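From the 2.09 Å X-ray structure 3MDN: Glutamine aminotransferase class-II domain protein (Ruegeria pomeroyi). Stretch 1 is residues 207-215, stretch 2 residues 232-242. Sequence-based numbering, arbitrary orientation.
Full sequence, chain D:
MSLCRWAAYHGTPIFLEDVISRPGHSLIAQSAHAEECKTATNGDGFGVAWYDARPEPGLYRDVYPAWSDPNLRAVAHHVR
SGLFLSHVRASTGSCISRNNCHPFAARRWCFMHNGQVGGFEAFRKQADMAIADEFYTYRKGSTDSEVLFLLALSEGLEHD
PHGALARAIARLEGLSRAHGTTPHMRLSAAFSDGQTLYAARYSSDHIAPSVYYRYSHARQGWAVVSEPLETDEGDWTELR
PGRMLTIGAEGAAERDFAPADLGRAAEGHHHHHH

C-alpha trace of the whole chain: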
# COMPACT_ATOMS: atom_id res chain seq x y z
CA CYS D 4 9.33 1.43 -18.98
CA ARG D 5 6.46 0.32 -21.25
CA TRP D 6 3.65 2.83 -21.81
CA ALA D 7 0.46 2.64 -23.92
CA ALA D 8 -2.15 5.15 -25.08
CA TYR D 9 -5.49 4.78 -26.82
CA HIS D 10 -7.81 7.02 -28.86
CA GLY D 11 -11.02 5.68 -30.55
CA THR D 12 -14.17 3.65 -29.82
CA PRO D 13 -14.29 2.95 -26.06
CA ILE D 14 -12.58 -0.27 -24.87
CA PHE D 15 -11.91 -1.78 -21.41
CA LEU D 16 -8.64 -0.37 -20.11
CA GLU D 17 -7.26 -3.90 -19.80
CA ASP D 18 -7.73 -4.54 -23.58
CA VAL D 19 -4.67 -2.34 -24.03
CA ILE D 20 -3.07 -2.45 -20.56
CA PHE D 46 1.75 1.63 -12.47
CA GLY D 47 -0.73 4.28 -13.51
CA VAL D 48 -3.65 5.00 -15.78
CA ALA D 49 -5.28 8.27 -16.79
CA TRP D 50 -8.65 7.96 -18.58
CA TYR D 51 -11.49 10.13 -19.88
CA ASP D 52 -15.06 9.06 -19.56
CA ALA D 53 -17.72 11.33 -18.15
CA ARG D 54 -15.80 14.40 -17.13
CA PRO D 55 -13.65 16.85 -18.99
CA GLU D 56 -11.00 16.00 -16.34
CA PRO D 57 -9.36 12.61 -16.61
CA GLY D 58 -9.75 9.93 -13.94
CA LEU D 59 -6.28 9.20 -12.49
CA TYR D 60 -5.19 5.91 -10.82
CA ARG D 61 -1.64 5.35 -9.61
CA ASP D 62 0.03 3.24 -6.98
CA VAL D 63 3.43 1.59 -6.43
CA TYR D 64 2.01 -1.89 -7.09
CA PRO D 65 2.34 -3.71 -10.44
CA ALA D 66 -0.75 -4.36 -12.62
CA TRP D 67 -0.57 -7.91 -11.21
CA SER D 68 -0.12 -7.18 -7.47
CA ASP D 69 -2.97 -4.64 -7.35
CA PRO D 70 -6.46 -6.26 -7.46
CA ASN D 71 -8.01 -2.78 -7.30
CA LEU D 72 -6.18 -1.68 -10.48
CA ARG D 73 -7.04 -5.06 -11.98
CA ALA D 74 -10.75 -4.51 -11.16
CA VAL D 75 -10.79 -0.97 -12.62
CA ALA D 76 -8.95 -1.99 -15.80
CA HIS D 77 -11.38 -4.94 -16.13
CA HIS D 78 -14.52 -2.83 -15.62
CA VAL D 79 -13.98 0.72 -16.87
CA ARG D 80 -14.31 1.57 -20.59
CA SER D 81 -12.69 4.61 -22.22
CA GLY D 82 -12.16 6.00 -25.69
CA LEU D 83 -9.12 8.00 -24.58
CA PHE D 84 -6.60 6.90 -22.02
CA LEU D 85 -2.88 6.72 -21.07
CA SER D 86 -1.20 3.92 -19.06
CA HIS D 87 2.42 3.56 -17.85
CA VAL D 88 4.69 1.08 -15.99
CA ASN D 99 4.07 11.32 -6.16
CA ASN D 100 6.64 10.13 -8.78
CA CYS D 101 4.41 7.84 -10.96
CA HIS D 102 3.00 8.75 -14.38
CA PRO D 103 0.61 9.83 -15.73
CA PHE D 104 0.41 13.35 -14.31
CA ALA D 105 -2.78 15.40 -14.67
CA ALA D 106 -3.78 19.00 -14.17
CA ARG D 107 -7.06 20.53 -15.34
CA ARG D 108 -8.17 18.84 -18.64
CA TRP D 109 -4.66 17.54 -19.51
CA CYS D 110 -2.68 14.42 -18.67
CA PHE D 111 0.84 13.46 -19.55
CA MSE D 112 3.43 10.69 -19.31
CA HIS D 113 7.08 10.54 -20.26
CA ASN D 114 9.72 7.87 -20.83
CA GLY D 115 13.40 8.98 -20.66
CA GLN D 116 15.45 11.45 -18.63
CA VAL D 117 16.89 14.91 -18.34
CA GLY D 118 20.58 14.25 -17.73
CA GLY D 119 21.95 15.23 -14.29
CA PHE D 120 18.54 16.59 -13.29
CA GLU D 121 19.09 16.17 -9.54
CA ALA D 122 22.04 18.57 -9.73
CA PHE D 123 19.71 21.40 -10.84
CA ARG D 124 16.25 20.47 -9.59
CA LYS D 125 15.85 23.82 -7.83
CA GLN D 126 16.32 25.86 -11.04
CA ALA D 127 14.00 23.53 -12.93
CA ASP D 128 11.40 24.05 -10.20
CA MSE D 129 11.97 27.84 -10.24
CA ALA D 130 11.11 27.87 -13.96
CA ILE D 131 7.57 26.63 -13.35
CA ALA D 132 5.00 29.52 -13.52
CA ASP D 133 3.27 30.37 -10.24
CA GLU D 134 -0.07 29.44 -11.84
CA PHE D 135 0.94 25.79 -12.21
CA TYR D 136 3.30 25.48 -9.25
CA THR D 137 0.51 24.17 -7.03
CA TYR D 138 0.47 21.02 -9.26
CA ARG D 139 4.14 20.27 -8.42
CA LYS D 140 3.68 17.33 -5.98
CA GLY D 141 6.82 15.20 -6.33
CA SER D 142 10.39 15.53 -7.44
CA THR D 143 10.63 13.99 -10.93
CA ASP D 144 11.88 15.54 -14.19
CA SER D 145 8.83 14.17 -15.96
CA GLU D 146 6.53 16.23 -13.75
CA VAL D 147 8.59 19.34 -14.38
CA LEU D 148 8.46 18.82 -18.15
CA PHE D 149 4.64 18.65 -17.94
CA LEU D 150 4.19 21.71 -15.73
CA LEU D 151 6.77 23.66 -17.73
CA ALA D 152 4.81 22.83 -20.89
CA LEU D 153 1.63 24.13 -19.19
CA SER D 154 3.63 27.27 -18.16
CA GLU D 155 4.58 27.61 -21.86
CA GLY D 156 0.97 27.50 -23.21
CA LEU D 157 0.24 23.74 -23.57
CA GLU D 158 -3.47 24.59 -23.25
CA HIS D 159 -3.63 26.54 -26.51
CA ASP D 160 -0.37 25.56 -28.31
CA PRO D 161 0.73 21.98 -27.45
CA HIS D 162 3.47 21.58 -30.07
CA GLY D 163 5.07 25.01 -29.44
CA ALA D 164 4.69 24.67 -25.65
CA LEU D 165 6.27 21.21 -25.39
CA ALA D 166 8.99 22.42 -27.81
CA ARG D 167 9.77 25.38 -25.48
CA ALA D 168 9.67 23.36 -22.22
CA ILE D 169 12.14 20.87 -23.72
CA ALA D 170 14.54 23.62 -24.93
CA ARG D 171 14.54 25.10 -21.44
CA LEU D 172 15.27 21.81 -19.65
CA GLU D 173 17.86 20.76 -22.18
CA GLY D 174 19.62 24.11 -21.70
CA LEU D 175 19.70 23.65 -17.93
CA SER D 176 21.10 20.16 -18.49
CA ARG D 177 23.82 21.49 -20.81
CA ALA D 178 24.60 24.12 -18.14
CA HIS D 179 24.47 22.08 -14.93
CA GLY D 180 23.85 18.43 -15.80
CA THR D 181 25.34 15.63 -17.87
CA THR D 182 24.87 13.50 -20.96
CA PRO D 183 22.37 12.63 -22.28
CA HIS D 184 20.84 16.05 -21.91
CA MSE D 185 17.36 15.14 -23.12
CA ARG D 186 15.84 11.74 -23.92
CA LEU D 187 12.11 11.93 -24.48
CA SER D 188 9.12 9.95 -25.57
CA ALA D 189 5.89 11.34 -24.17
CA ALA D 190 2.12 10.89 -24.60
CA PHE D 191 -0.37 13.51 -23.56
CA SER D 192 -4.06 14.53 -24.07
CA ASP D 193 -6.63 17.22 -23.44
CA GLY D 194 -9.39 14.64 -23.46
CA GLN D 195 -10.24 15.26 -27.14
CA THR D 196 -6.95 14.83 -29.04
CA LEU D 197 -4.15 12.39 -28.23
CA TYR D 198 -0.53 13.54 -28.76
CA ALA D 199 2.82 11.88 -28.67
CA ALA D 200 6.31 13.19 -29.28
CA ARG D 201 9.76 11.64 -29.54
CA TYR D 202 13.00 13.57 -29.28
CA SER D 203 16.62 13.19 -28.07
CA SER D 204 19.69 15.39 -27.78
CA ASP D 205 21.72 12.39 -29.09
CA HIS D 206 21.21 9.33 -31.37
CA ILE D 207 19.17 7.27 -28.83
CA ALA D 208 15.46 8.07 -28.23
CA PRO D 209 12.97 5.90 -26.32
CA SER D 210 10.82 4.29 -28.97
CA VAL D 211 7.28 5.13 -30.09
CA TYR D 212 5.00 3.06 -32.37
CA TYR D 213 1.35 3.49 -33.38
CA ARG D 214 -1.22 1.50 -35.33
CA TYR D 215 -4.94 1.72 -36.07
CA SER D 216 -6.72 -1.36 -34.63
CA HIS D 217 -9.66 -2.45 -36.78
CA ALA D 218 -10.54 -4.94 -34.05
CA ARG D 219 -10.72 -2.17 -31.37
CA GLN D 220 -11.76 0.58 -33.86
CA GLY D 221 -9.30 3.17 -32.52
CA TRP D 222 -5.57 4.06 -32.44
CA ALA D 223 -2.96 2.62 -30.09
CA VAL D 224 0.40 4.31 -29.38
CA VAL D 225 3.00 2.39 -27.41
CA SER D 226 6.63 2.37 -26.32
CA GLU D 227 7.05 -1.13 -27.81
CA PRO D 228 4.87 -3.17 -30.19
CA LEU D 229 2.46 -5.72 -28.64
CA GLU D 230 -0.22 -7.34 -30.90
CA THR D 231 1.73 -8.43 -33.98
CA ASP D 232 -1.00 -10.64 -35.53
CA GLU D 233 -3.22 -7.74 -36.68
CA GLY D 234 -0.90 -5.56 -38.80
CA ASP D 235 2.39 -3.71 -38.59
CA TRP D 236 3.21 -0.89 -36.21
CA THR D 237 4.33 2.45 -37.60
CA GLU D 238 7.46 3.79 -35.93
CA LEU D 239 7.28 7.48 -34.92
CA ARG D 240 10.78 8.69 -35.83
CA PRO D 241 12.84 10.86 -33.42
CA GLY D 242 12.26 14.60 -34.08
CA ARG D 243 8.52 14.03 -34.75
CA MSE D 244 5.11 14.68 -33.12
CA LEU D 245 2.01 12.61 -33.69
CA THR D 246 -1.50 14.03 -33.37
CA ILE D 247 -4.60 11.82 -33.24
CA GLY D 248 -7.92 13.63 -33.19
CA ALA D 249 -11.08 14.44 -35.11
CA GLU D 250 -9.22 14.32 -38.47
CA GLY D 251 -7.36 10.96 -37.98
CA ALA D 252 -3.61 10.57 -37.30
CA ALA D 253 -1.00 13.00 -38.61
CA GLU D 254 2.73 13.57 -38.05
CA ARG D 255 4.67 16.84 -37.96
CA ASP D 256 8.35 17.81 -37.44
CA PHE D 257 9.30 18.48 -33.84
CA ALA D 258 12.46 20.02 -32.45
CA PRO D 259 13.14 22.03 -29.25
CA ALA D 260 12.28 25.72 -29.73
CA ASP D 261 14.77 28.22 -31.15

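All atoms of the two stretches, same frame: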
# COMPACT_ATOMS: atom_id res chain seq x y z
N ILE D 207 20.09 8.24 -29.47
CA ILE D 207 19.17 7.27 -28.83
C ILE D 207 17.92 8.00 -28.31
O ILE D 207 18.04 9.00 -27.59
CB ILE D 207 19.85 6.54 -27.63
CG1 ILE D 207 20.99 5.63 -28.11
CG2 ILE D 207 18.82 5.75 -26.82
CD1 ILE D 207 21.85 5.06 -26.97
N ALA D 208 16.74 7.50 -28.66
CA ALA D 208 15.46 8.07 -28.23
C ALA D 208 14.53 6.93 -27.86
O ALA D 208 14.39 6.02 -28.63
CB ALA D 208 14.87 8.87 -29.36
N PRO D 209 13.90 6.97 -26.67
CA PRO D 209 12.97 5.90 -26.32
C PRO D 209 11.91 5.77 -27.43
O PRO D 209 11.54 6.78 -28.07
CB PRO D 209 12.36 6.37 -24.98
CG PRO D 209 13.28 7.52 -24.50
CD PRO D 209 13.83 8.12 -25.74
N SER D 210 11.47 4.56 -27.71
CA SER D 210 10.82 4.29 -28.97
C SER D 210 9.32 4.62 -28.90
O SER D 210 8.74 4.72 -27.80
CB SER D 210 11.09 2.85 -29.43
OG SER D 210 10.64 1.91 -28.48
N VAL D 211 8.71 4.88 -30.04
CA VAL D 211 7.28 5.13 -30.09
C VAL D 211 6.73 4.47 -31.34
O VAL D 211 7.31 4.63 -32.41
CB VAL D 211 6.94 6.62 -30.13
CG1 VAL D 211 5.44 6.82 -30.35
CG2 VAL D 211 7.41 7.34 -28.84
N TYR D 212 5.63 3.73 -31.21
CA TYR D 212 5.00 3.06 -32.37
C TYR D 212 3.51 3.33 -32.28
O TYR D 212 3.01 3.53 -31.19
CB TYR D 212 5.22 1.55 -32.31
CG TYR D 212 6.67 1.12 -32.37
CD1 TYR D 212 7.40 0.97 -31.20
CD2 TYR D 212 7.32 0.88 -33.59
CE1 TYR D 212 8.73 0.55 -31.22
CE2 TYR D 212 8.66 0.49 -33.61
CZ TYR D 212 9.35 0.33 -32.40
OH TYR D 212 10.68 -0.05 -32.34
N TYR D 213 2.80 3.29 -33.40
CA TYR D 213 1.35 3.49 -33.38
C TYR D 213 0.72 2.67 -34.48
O TYR D 213 1.39 2.34 -35.46
CB TYR D 213 0.94 4.97 -33.46
CG TYR D 213 1.35 5.72 -34.71
CD1 TYR D 213 0.44 5.94 -35.74
CD2 TYR D 213 2.67 6.20 -34.86
CE1 TYR D 213 0.80 6.61 -36.86
CE2 TYR D 213 3.02 6.90 -35.97
CZ TYR D 213 2.09 7.10 -36.97
OH TYR D 213 2.44 7.78 -38.11
N ARG D 214 -0.55 2.29 -34.29
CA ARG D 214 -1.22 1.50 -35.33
C ARG D 214 -2.73 1.65 -35.12
O ARG D 214 -3.19 1.76 -33.98
CB ARG D 214 -0.80 0.02 -35.23
CG ARG D 214 -1.59 -0.94 -36.14
CD ARG D 214 -1.22 -2.41 -35.91
NE ARG D 214 -1.51 -2.90 -34.57
CZ ARG D 214 -2.51 -3.73 -34.28
NH1 ARG D 214 -3.30 -4.14 -35.26
NH2 ARG D 214 -2.73 -4.14 -33.03
N TYR D 215 -3.50 1.69 -36.21
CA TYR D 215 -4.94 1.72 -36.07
C TYR D 215 -5.41 0.27 -35.91
O TYR D 215 -5.09 -0.56 -36.74
CB TYR D 215 -5.63 2.35 -37.29
CG TYR D 215 -7.14 2.38 -37.13
CD1 TYR D 215 -7.95 1.41 -37.68
CD2 TYR D 215 -7.75 3.35 -36.31
CE1 TYR D 215 -9.36 1.43 -37.48
CE2 TYR D 215 -9.10 3.39 -36.14
CZ TYR D 215 -9.89 2.43 -36.71
OH TYR D 215 -11.25 2.51 -36.49
N ASP D 232 -0.16 -9.83 -34.63
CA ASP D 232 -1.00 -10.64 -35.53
C ASP D 232 -1.89 -9.78 -36.45
O ASP D 232 -2.26 -10.22 -37.54
CB ASP D 232 -1.87 -11.64 -34.73
CG ASP D 232 -3.01 -10.96 -33.94
OD1 ASP D 232 -3.95 -11.67 -33.50
OD2 ASP D 232 -2.97 -9.72 -33.74
N GLU D 233 -2.20 -8.56 -36.02
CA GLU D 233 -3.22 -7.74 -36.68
C GLU D 233 -2.68 -6.55 -37.48
O GLU D 233 -3.36 -5.53 -37.60
CB GLU D 233 -4.23 -7.22 -35.63
N GLY D 234 -1.48 -6.67 -38.03
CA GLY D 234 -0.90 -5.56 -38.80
C GLY D 234 0.34 -4.94 -38.17
O GLY D 234 0.58 -5.06 -36.97
N ASP D 235 1.14 -4.29 -39.01
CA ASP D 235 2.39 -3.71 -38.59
C ASP D 235 2.21 -2.42 -37.81
O ASP D 235 1.24 -1.69 -37.99
CB ASP D 235 3.28 -3.43 -39.80
CG ASP D 235 3.70 -4.68 -40.48
OD1 ASP D 235 3.51 -5.75 -39.87
OD2 ASP D 235 4.22 -4.60 -41.62
N TRP D 236 3.19 -2.14 -36.95
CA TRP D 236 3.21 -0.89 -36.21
C TRP D 236 4.00 0.14 -37.00
O TRP D 236 4.98 -0.20 -37.63
CB TRP D 236 3.84 -1.12 -34.83
CG TRP D 236 2.96 -1.90 -33.92
CD1 TRP D 236 2.83 -3.26 -33.88
CD2 TRP D 236 2.07 -1.38 -32.92
NE1 TRP D 236 1.91 -3.62 -32.92
CE2 TRP D 236 1.43 -2.48 -32.31
CE3 TRP D 236 1.73 -0.08 -32.50
CZ2 TRP D 236 0.49 -2.33 -31.30
CZ3 TRP D 236 0.81 0.07 -31.50
CH2 TRP D 236 0.19 -1.05 -30.90
N THR D 237 3.60 1.40 -36.91
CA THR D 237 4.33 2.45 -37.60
C THR D 237 5.25 3.10 -36.58
O THR D 237 4.78 3.58 -35.57
CB THR D 237 3.34 3.54 -38.13
OG1 THR D 237 2.33 2.94 -38.97
CG2 THR D 237 4.12 4.61 -38.93
N GLU D 238 6.54 3.13 -36.84
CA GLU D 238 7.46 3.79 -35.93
C GLU D 238 7.33 5.34 -36.01
O GLU D 238 7.39 5.90 -37.10
CB GLU D 238 8.92 3.37 -36.23
CG GLU D 238 9.91 3.98 -35.19
CD GLU D 238 11.35 3.46 -35.32
OE1 GLU D 238 11.56 2.34 -35.79
OE2 GLU D 238 12.30 4.19 -34.94
N LEU D 239 7.20 6.03 -34.88
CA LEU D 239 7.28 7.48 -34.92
C LEU D 239 8.77 7.81 -34.80
O LEU D 239 9.39 7.53 -33.78
CB LEU D 239 6.45 8.12 -33.78
CG LEU D 239 6.48 9.65 -33.60
CD1 LEU D 239 5.79 10.38 -34.74
CD2 LEU D 239 5.82 10.06 -32.26
N ARG D 240 9.35 8.37 -35.85
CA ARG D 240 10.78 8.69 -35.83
C ARG D 240 11.13 9.79 -34.81
O ARG D 240 10.28 10.63 -34.47
CB ARG D 240 11.25 9.06 -37.24
CG ARG D 240 11.11 7.88 -38.21
CD ARG D 240 11.66 8.15 -39.63
NE ARG D 240 11.37 9.50 -40.13
CZ ARG D 240 10.15 9.95 -40.47
NH1 ARG D 240 9.08 9.17 -40.36
NH2 ARG D 240 10.01 11.20 -40.90
N PRO D 241 12.38 9.77 -34.30
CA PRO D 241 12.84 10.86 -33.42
C PRO D 241 12.70 12.20 -34.14
O PRO D 241 12.84 12.24 -35.35
CB PRO D 241 14.34 10.55 -33.21
CG PRO D 241 14.58 9.21 -33.76
CD PRO D 241 13.47 8.88 -34.72
N GLY D 242 12.41 13.29 -33.42
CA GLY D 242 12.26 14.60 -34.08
C GLY D 242 10.88 14.79 -34.70
O GLY D 242 10.71 15.58 -35.63

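The two stretches run antiparallel and pair as neighbouring strands over a short length. Tyr213 and Thr237 form the hydrogen-bonded pair. Tyr213 N donates to Thr237 O at 3.0 Å, and Thr237 N donates to Tyr213 O at 2.8 Å. Two residues along on each strand, Leu239 N donates to Val211 O at 2.8 Å. Tyr212 and Glu238 lie between these bonds as a non-hydrogen-bonded pair, with CA atoms 4.4 Å apart. Here Tyr212 CA sits 3.2 Å from Thr237 O, a CA-H...O contact.

Side chains alternate between the sheet faces. Tyr213 and Thr237 share one face. The p rotamer of Tyr213 (chi1 62°) brings its ring beside the partner strand. Thr237 CB, 4.0 Å from the centroid of the Tyr213 ring, lies over the ring face in a CH-pi contact. Leu239 meets the edge of the same ring, with Leu239 CB 4.2 Å from Tyr213 CE2.

Tyr212 and Glu238 occupy the other face. Tyr212 is m, and its ring runs alongside the extended Glu238 side chain, with Tyr212 CD2 3.7 Å from Glu238 CA and Tyr212 CE2 3.9 Å from Glu238 CB. Glu238 is extended, t at chi1 and chi2, and its OE2 bonds elsewhere in the structure.

Trp236 is m, with chi2 near 82°. This lays the indole beside stretch 1. Tyr212 CB approaches Trp236 CE3 at 3.9 Å. Arg214 CB lies over the six-membered ring of Trp236, 4.0 Å from its centroid, in a second CH-pi contact.

Arg214 is t at chi1 and chi2, then turns at chi3 (p). The extended part carries the chain past the indole, and Arg214 NH1 ends 2.7 Å from Glu233 O. Arg214 CD lies 3.4 Å from Gly234 O. Gly234 adopts phi/psi of 114/157, where a CB would jam against the preceding carbonyl.

Apolar contacts continue the packing: Val211 CG1 meets Leu239 CD2 at 3.8 Å, and Ala208 CB meets Pro241 CB at 4.2 Å.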